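Local coordinates for protein phist (Plasmodium falciparum, PDB 4JLE) that binds the virulence factor PfEMP1, probably through this PHIST domain and the ATS domain of PfEMP1, and comigrates to knobs on the surface of the infected host cell, at residues B[22-27]-B[41-46]. Numbering follows the deposited sequence.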
loop_
_atom_site.group_PDB
_atom_site.type_symbol
_atom_site.label_atom_id
_atom_site.label_comp_id
_atom_site.label_asym_id
_atom_site.label_seq_id
_atom_site.Cartn_x
_atom_site.Cartn_y
_atom_site.Cartn_z
ATOM N N GLU B 22 2.564 -27.603 -5.271
ATOM C CA GLU B 22 2.505 -28.729 -6.194
ATOM C C GLU B 22 1.348 -28.553 -7.171
ATOM O O GLU B 22 1.560 -28.720 -8.367
ATOM C CB GLU B 22 2.371 -30.054 -5.420
ATOM C CG GLU B 22 3.019 -31.252 -6.094
ATOM C CD GLU B 22 3.353 -32.370 -5.126
ATOM O OE1 GLU B 22 2.509 -33.281 -4.961
ATOM O OE2 GLU B 22 4.438 -32.310 -4.500
ATOM N N GLU B 23 0.147 -28.175 -6.668
ATOM C CA GLU B 23 -1.063 -27.872 -7.445
ATOM C C GLU B 23 -0.791 -26.763 -8.473
ATOM O O GLU B 23 -1.155 -26.895 -9.640
ATOM C CB GLU B 23 -2.183 -27.410 -6.481
ATOM C CG GLU B 23 -3.448 -26.874 -7.149
ATOM C CD GLU B 23 -4.430 -26.134 -6.261
ATOM O OE1 GLU B 23 -4.067 -25.754 -5.125
ATOM O OE2 GLU B 23 -5.544 -25.850 -6.750
ATOM N N ILE B 24 -0.148 -25.667 -8.009
ATOM C CA ILE B 24 0.191 -24.478 -8.806
ATOM C C ILE B 24 1.219 -24.844 -9.876
ATOM O O ILE B 24 1.025 -24.462 -11.033
ATOM C CB ILE B 24 0.647 -23.254 -7.916
ATOM C CG1 ILE B 24 -0.402 -22.879 -6.845
ATOM C CG2 ILE B 24 1.035 -22.029 -8.749
ATOM C CD1 ILE B 24 -1.802 -22.550 -7.290
ATOM N N ASN B 25 2.278 -25.594 -9.515
ATOM C CA ASN B 25 3.284 -26.003 -10.509
ATOM C C ASN B 25 2.648 -26.938 -11.567
ATOM O O ASN B 25 2.868 -26.753 -12.757
ATOM C CB ASN B 25 4.501 -26.655 -9.836
ATOM C CG ASN B 25 5.358 -25.649 -9.076
ATOM O OD1 ASN B 25 5.400 -24.451 -9.397
ATOM N ND2 ASN B 25 6.058 -26.113 -8.039
ATOM N N GLU B 26 1.792 -27.854 -11.126
ATOM C CA GLU B 26 1.033 -28.779 -11.963
ATOM C C GLU B 26 0.212 -28.003 -12.994
ATOM O O GLU B 26 0.269 -28.314 -14.184
ATOM C CB GLU B 26 0.121 -29.600 -11.066
ATOM C CG GLU B 26 -0.070 -31.033 -11.487
ATOM C CD GLU B 26 -1.144 -31.718 -10.667
ATOM O OE1 GLU B 26 -2.133 -32.188 -11.276
ATOM O OE2 GLU B 26 -1.014 -31.753 -9.420
ATOM N N MET B 27 -0.513 -26.961 -12.534
ATOM C CA MET B 27 -1.343 -26.105 -13.365
ATOM C C MET B 27 -0.503 -25.351 -14.380
ATOM O O MET B 27 -0.863 -25.339 -15.558
ATOM C CB MET B 27 -2.125 -25.118 -12.493
ATOM C CG MET B 27 -3.394 -25.685 -11.938
ATOM S SD MET B 27 -4.198 -24.422 -10.941
ATOM C CE MET B 27 -5.806 -24.883 -11.137
ATOM N N ASN B 41 -6.936 -17.294 -11.902
ATOM C CA ASN B 41 -7.223 -16.584 -10.665
ATOM C C ASN B 41 -6.604 -17.313 -9.478
ATOM O O ASN B 41 -5.950 -16.675 -8.660
ATOM C CB ASN B 41 -8.738 -16.383 -10.496
ATOM C CG ASN B 41 -9.363 -15.367 -11.444
ATOM O OD1 ASN B 41 -8.680 -14.661 -12.199
ATOM N ND2 ASN B 41 -10.682 -15.268 -11.420
ATOM N N ILE B 42 -6.735 -18.651 -9.431
ATOM C CA ILE B 42 -6.125 -19.478 -8.380
ATOM C C ILE B 42 -4.628 -19.197 -8.362
ATOM O O ILE B 42 -4.083 -18.936 -7.291
ATOM C CB ILE B 42 -6.445 -21.012 -8.603
ATOM C CG1 ILE B 42 -7.880 -21.342 -8.169
ATOM C CG2 ILE B 42 -5.389 -21.951 -7.912
ATOM C CD1 ILE B 42 -8.475 -22.581 -8.789
ATOM N N ILE B 43 -3.966 -19.238 -9.545
ATOM C CA ILE B 43 -2.515 -19.060 -9.636
ATOM C C ILE B 43 -2.120 -17.635 -9.197
ATOM O O ILE B 43 -1.148 -17.486 -8.461
ATOM C CB ILE B 43 -1.963 -19.417 -11.069
ATOM C CG1 ILE B 43 -2.081 -20.932 -11.360
ATOM C CG2 ILE B 43 -0.486 -18.995 -11.234
ATOM C CD1 ILE B 43 -1.969 -21.307 -12.857
ATOM N N PHE B 44 -2.878 -16.609 -9.618
ATOM C CA PHE B 44 -2.530 -15.247 -9.256
ATOM C C PHE B 44 -2.742 -15.008 -7.764
ATOM O O PHE B 44 -1.946 -14.284 -7.177
ATOM C CB PHE B 44 -3.269 -14.206 -10.119
ATOM C CG PHE B 44 -2.642 -13.986 -11.488
ATOM C CD1 PHE B 44 -1.281 -13.701 -11.616
ATOM C CD2 PHE B 44 -3.422 -14.011 -12.646
ATOM C CE1 PHE B 44 -0.705 -13.491 -12.882
ATOM C CE2 PHE B 44 -2.853 -13.772 -13.901
ATOM C CZ PHE B 44 -1.496 -13.530 -14.011
ATOM N N SER B 45 -3.773 -15.656 -7.141
ATOM C CA SER B 45 -4.029 -15.553 -5.693
ATOM C C SER B 45 -2.860 -16.147 -4.917
ATOM O O SER B 45 -2.371 -15.526 -3.987
ATOM C CB SER B 45 -5.321 -16.263 -5.314
ATOM O OG SER B 45 -6.443 -15.539 -5.786
ATOM N N TYR B 46 -2.390 -17.333 -5.328
ATOM C CA TYR B 46 -1.243 -17.992 -4.706
ATOM C C TYR B 46 0.025 -17.147 -4.834
ATOM O O TYR B 46 0.818 -17.107 -3.908
ATOM C CB TYR B 46 -1.009 -19.370 -5.343
ATOM C CG TYR B 46 0.257 -20.052 -4.872
ATOM C CD1 TYR B 46 0.252 -20.875 -3.750
ATOM C CD2 TYR B 46 1.458 -19.903 -5.569
ATOM C CE1 TYR B 46 1.416 -21.495 -3.300
ATOM C CE2 TYR B 46 2.634 -20.518 -5.127
ATOM C CZ TYR B 46 2.602 -21.332 -4.002
ATOM O OH TYR B 46 3.735 -21.987 -3.580
#
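I24 is the buried centre of this contact between helix 21-28 and the start of helix 37-72. Its CG1 sits over one face of the Y46 ring, a CH-pi contact 3.7 Å from the ring centroid and 20° off the normal. The carbon is offset toward the CG side, 3.5 Å from Y46 CG. Y46 CG is anti to its backbone N (chi1 173°), which sends the ring across to meet I24. I24 CD1 lies by the CB stem of Y46 and reaches I42 CG2 at 3.7 Å. M27 and I43 lie alongside one another, pointing opposite ways, with M27 CB 3.8 Å from I43 CD1. Beyond this tight core the packing loosens. M27 SD is 4.1 Å from I42 CG2. At the partly exposed margin, the extended E23 only brushes I42, with OE2 4.1 Å from CG2. Y19, in the preceding loop, packs on I24, I42 and Y46. On helix 37-72, F44 meets F107 and F120 of the second subunit edge-to-face. The axes of the two segments cross at -131° and come within 10.3 Å of each other. The arrangement is apolar helix-helix packing, joining a short N-terminal helix to the first long helix of the PHIST three-helix bundle.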